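Local coordinates for hypothetical protein (Lactobacillus plantarum, PDB 2IAY) that is of unknown function but, as the first structural representative of the DUF1831 family, may have a role in amino-acid metabolism, at residues Thr6-Asp11 with Phe70-Val75; Leu28-Phe33 with Ile106-Leu111. One frame throughout, in Å; residues are numbered along the deposited sequence.

Starting at the N terminus, the chain lays down T6-D11, whose strand 7-8 edges a three-stranded antiparallel sheet completed by 17-19 and 111-113, and passes L28-F33 at the end of helix 25-30. Strands 34-35, 41-47, 57-63 and 70-76 build a second, four-stranded sheet, and F70-V75, on one of its two outermost strands, closes contact 1 over 58 residues. Helix 92-107 follows, and I106-L111, leading into strand 111-113, returns to L28-F33 and closes contact 2 over 72. The two loops cross, their segments alternating along the chain. Contact 1 joins the sheets at their edges, contact 2 two helix ends. Their centres lie about 16 Å apart, yet F70 CE2 packs 3.8 Å from L111 CD2, linking both sheets.

Contact 1 (Thr6-Asp11 with Phe70-Val75); sequences TTVKLD and FKMTTV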
# COMPACT_ATOMS: atom_id res chain seq x y z
N THR A 6 0.63 12.23 -5.04
CA THR A 6 0.92 12.49 -3.64
C THR A 6 -0.17 11.93 -2.73
O THR A 6 0.07 11.71 -1.56
CB THR A 6 1.13 13.94 -3.39
OG1 THR A 6 0.01 14.63 -3.91
CG2 THR A 6 2.40 14.42 -4.11
N THR A 7 -1.35 11.65 -3.28
CA THR A 7 -2.42 11.00 -2.58
C THR A 7 -2.94 9.80 -3.39
O THR A 7 -2.93 9.82 -4.61
CB THR A 7 -3.59 11.94 -2.36
OG1 THR A 7 -4.23 12.26 -3.61
CG2 THR A 7 -3.10 13.16 -1.63
N VAL A 8 -3.44 8.79 -2.68
CA VAL A 8 -4.08 7.62 -3.26
C VAL A 8 -5.29 7.27 -2.44
O VAL A 8 -5.24 7.27 -1.23
CB VAL A 8 -3.13 6.37 -3.32
CG1 VAL A 8 -3.90 5.14 -3.74
CG2 VAL A 8 -1.89 6.68 -4.22
N LYS A 9 -6.38 6.97 -3.13
CA LYS A 9 -7.56 6.42 -2.51
C LYS A 9 -7.76 5.03 -3.07
O LYS A 9 -7.97 4.89 -4.27
CB LYS A 9 -8.79 7.28 -2.80
CG LYS A 9 -10.03 6.73 -2.16
CD LYS A 9 -11.23 7.58 -2.49
CE LYS A 9 -11.15 8.85 -1.71
N LEU A 10 -7.66 4.00 -2.23
CA LEU A 10 -7.88 2.64 -2.65
C LEU A 10 -9.29 2.44 -3.15
O LEU A 10 -10.23 3.13 -2.72
CB LEU A 10 -7.60 1.65 -1.51
CG LEU A 10 -6.15 1.66 -0.99
CD1 LEU A 10 -6.13 0.85 0.30
CD2 LEU A 10 -5.19 1.09 -2.03
N ASP A 11 -9.44 1.50 -4.10
CA ASP A 11 -10.75 1.26 -4.65
C ASP A 11 -11.74 0.97 -3.53
O ASP A 11 -11.54 0.08 -2.68
CB ASP A 11 -10.70 0.05 -5.63
CG ASP A 11 -10.01 0.34 -6.91
OD1 ASP A 11 -9.69 1.49 -7.23
OD2 ASP A 11 -9.89 -0.61 -7.72
N PHE A 70 3.94 8.38 -5.02
CA PHE A 70 3.72 6.96 -4.77
C PHE A 70 2.55 6.44 -5.57
O PHE A 70 1.79 7.19 -6.18
CB PHE A 70 3.60 6.62 -3.27
CG PHE A 70 2.24 6.85 -2.62
CD1 PHE A 70 1.65 8.11 -2.52
CD2 PHE A 70 1.61 5.81 -1.95
CE1 PHE A 70 0.46 8.29 -1.85
CE2 PHE A 70 0.43 6.00 -1.28
CZ PHE A 70 -0.15 7.24 -1.21
N LYS A 71 2.44 5.13 -5.55
CA LYS A 71 1.36 4.35 -6.07
C LYS A 71 0.98 3.32 -5.02
O LYS A 71 1.84 2.78 -4.35
CB LYS A 71 1.75 3.60 -7.35
CG LYS A 71 2.20 4.48 -8.45
CD LYS A 71 2.92 3.70 -9.54
CE LYS A 71 3.33 4.58 -10.70
NZ LYS A 71 3.92 3.79 -11.85
N MSE A 72 -0.32 3.03 -4.89
CA MSE A 72 -0.76 2.02 -3.96
C MSE A 72 -2.05 1.43 -4.46
O MSE A 72 -2.94 2.15 -4.91
CB MSE A 72 -0.92 2.59 -2.57
CG MSE A 72 -1.27 1.55 -1.52
SE MSE A 72 -1.29 2.31 0.29
CE MSE A 72 -2.79 3.46 0.04
N THR A 73 -2.15 0.11 -4.43
CA THR A 73 -3.30 -0.61 -4.98
C THR A 73 -3.62 -1.86 -4.17
O THR A 73 -2.77 -2.42 -3.53
CB THR A 73 -3.04 -1.04 -6.45
OG1 THR A 73 -1.82 -1.79 -6.53
CG2 THR A 73 -2.94 0.18 -7.40
N THR A 74 -4.88 -2.29 -4.25
CA THR A 74 -5.32 -3.60 -3.84
C THR A 74 -5.64 -4.40 -5.08
O THR A 74 -6.40 -3.94 -5.96
CB THR A 74 -6.52 -3.55 -2.88
OG1 THR A 74 -7.54 -2.69 -3.41
CG2 THR A 74 -6.10 -2.99 -1.50
N VAL A 75 -5.13 -5.58 -5.10
CA VAL A 75 -5.34 -6.52 -6.22
C VAL A 75 -5.80 -7.84 -5.63
O VAL A 75 -5.76 -8.06 -4.43
CB VAL A 75 -4.06 -6.67 -7.06
CG1 VAL A 75 -3.72 -5.37 -7.80
CG2 VAL A 75 -2.89 -7.12 -6.20
O HOH W 1 -9.80 -1.94 -2.02
O HOH W 2 -6.94 0.15 -5.03
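V8 comes over one face of the F70 ring with its CG2 methyl, which stands 3.8 Å from the ring centroid and 21° off the normal, a CH-pi contact displaced toward the CZ side of the rim. F70 reaches this place from a CB that does not point at T6-D11: chi1 of 81° sets CG between the backbone N and the carbonyl carbon, and the ring end swings nearer. The T6 backbone meets the ring at its edge, with O 3.5 Å from CE1. The other methyl of V8 turns to M72, two residues beyond F70. CG1, anti to the backbone N (chi1 172°), lies 3.4 Å from M72 O and 4.1 Å from M72 CB.

M72, a selenomethionine, bends at chi3 and lays its CE 3.9 Å from L10 CG, the two side chains crossing at about a right angle. From helix 92-107, L98 touches L10 and L102 touches M72. No direct hydrogen bond joins the segments, although T5, just before T6, shares a backbone bond with F70; two waters bridge them at the D11 end. One donates to both D11 O and T74 OG1, the other accepts from D11 N and T74 N, while T74 OG1 also bonds to A83 O. Running nearly parallel, edge strand 7-8 and the loop after it pack side chains and water against edge strand 70-76 of a second antiparallel sheet.

Contact 2 (Leu28-Phe33 with Ile106-Leu111); sequences LMDLGF and IERDIL
I110 pushes its CD1 methyl against L31, 3.7 Å from CG and 3.9 Å from CB, the two side chains sliding past each other in opposite directions. The other branch of I110, CG2, meets L28 CD2 at 3.9 Å. L28 CD2 also sits over the centre of the F33 ring, 3.7 Å above its plane, and F33 meets the rings of F43 and F105. M61 of strand 57-63 touches both F33 and I110; this is the tight part, with L28, F33 and I110 buried and L31 at its margin.

Both segments are places where a helix stops. Helix 25-30 ends in a Schellman motif: G32 takes a positive phi (103°), G32 N bonds back to M29 O and F33 N to L28 O, and the turn brings the F33 ring against L28 CD2. Helix 92-107 gives way at R108, and the D109 carboxylate beyond it is held by K24, T22 and S20.

Toward the solvent the contact thins to R108, bent at chi2 and chi3 and deposited in two conformers, so what follows holds for one of them. L31 CD2 rests 3.9 Å from both CB and CG of R108. NH2 of R108 donates to D30 OD2 at 3.2 Å, an exposed, nearly straight salt bridge (164°). The oxygen lies in the guanidinium plane, but the donor meets its anti side from well outside the carboxylate plane, the flat groups being 67° apart.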
# COMPACT_ATOMS: atom_id res chain seq x y z
N LEU A 28 11.69 3.90 4.97
CA LEU A 28 11.06 2.96 4.02
C LEU A 28 11.69 1.58 4.17
O LEU A 28 11.01 0.55 4.25
CB LEU A 28 11.14 3.45 2.58
CG LEU A 28 10.26 4.65 2.26
CD1 LEU A 28 10.65 5.18 0.91
CD2 LEU A 28 8.77 4.31 2.27
N MSE A 29 13.02 1.52 4.18
CA MSE A 29 13.75 0.26 4.29
C MSE A 29 13.42 -0.42 5.59
O MSE A 29 13.21 -1.62 5.66
CB MSE A 29 15.27 0.52 4.23
CG MSE A 29 15.68 0.96 2.84
SE MSE A 29 17.57 1.35 2.73
CE MSE A 29 17.68 1.26 0.76
N ASP A 30 13.38 0.35 6.66
CA ASP A 30 13.08 -0.18 7.99
C ASP A 30 11.68 -0.80 8.07
O ASP A 30 11.46 -1.72 8.84
CB ASP A 30 13.23 0.92 9.06
CG ASP A 30 13.21 0.37 10.48
OD1 ASP A 30 14.02 -0.55 10.73
OD2 ASP A 30 12.42 0.89 11.33
N LEU A 31 10.74 -0.31 7.27
CA LEU A 31 9.37 -0.84 7.24
C LEU A 31 9.19 -1.92 6.19
O LEU A 31 8.05 -2.38 6.00
CB LEU A 31 8.36 0.30 7.01
CG LEU A 31 7.90 1.07 8.26
CD1 LEU A 31 7.01 0.27 9.14
CD2 LEU A 31 9.03 1.65 9.12
N GLY A 32 10.25 -2.34 5.51
CA GLY A 32 10.19 -3.48 4.65
C GLY A 32 10.11 -3.19 3.16
O GLY A 32 9.98 -4.10 2.36
N PHE A 33 10.24 -1.93 2.76
CA PHE A 33 10.35 -1.62 1.34
C PHE A 33 11.72 -2.04 0.83
O PHE A 33 12.71 -1.92 1.54
CB PHE A 33 10.17 -0.12 1.06
CG PHE A 33 8.77 0.39 1.22
CD1 PHE A 33 8.18 0.53 2.46
CD2 PHE A 33 8.04 0.75 0.09
CE1 PHE A 33 6.90 1.04 2.58
CE2 PHE A 33 6.77 1.24 0.22
CZ PHE A 33 6.19 1.33 1.44
N ILE A 106 1.72 5.05 9.04
CA ILE A 106 1.28 6.33 9.64
C ILE A 106 2.16 6.67 10.85
O ILE A 106 2.63 7.78 11.00
CB ILE A 106 -0.18 6.25 10.05
CG1 ILE A 106 -1.03 6.19 8.78
CG2 ILE A 106 -0.54 7.50 10.87
CD1 ILE A 106 -2.50 5.93 9.02
N GLU A 107 2.46 5.69 11.68
CA GLU A 107 3.28 5.92 12.88
C GLU A 107 4.75 6.23 12.61
O GLU A 107 5.42 6.83 13.45
CB GLU A 107 3.17 4.69 13.77
CG GLU A 107 1.76 4.58 14.41
CD GLU A 107 1.21 5.90 14.99
OE1 GLU A 107 1.89 6.52 15.82
OE2 GLU A 107 0.08 6.32 14.59
N ARG A 108 5.22 5.90 11.42
CA ARG A 108 6.62 6.07 11.06
C ARG A 108 6.84 7.11 9.95
O ARG A 108 7.85 7.13 9.30
CB ARG A 108 7.26 4.72 10.74
CG ARG A 108 7.09 3.69 11.85
CD ARG A 108 8.03 3.91 13.03
NE ARG A 108 9.38 3.55 12.64
CZ ARG A 108 10.38 4.40 12.40
NH1 ARG A 108 10.27 5.73 12.60
NH2 ARG A 108 11.53 3.91 12.00
N ASP A 109 5.87 8.02 9.76
CA ASP A 109 6.06 9.15 8.85
C ASP A 109 6.27 8.74 7.40
O ASP A 109 7.08 9.34 6.70
CB ASP A 109 7.18 10.11 9.34
CG ASP A 109 7.30 11.41 8.54
OD1 ASP A 109 6.27 12.00 8.18
OD2 ASP A 109 8.44 11.88 8.27
N ILE A 110 5.50 7.75 6.96
CA ILE A 110 5.47 7.37 5.56
C ILE A 110 4.20 7.87 4.89
O ILE A 110 4.27 8.46 3.80
CB ILE A 110 5.68 5.84 5.36
CG1 ILE A 110 7.10 5.43 5.88
CG2 ILE A 110 5.45 5.44 3.90
CD1 ILE A 110 7.31 3.95 6.04
N LEU A 111 3.06 7.62 5.53
CA LEU A 111 1.74 8.06 5.04
C LEU A 111 1.03 8.86 6.12
O LEU A 111 1.25 8.62 7.31
CB LEU A 111 0.85 6.86 4.69
CG LEU A 111 1.34 5.94 3.57
CD1 LEU A 111 0.35 4.77 3.40
CD2 LEU A 111 1.52 6.71 2.25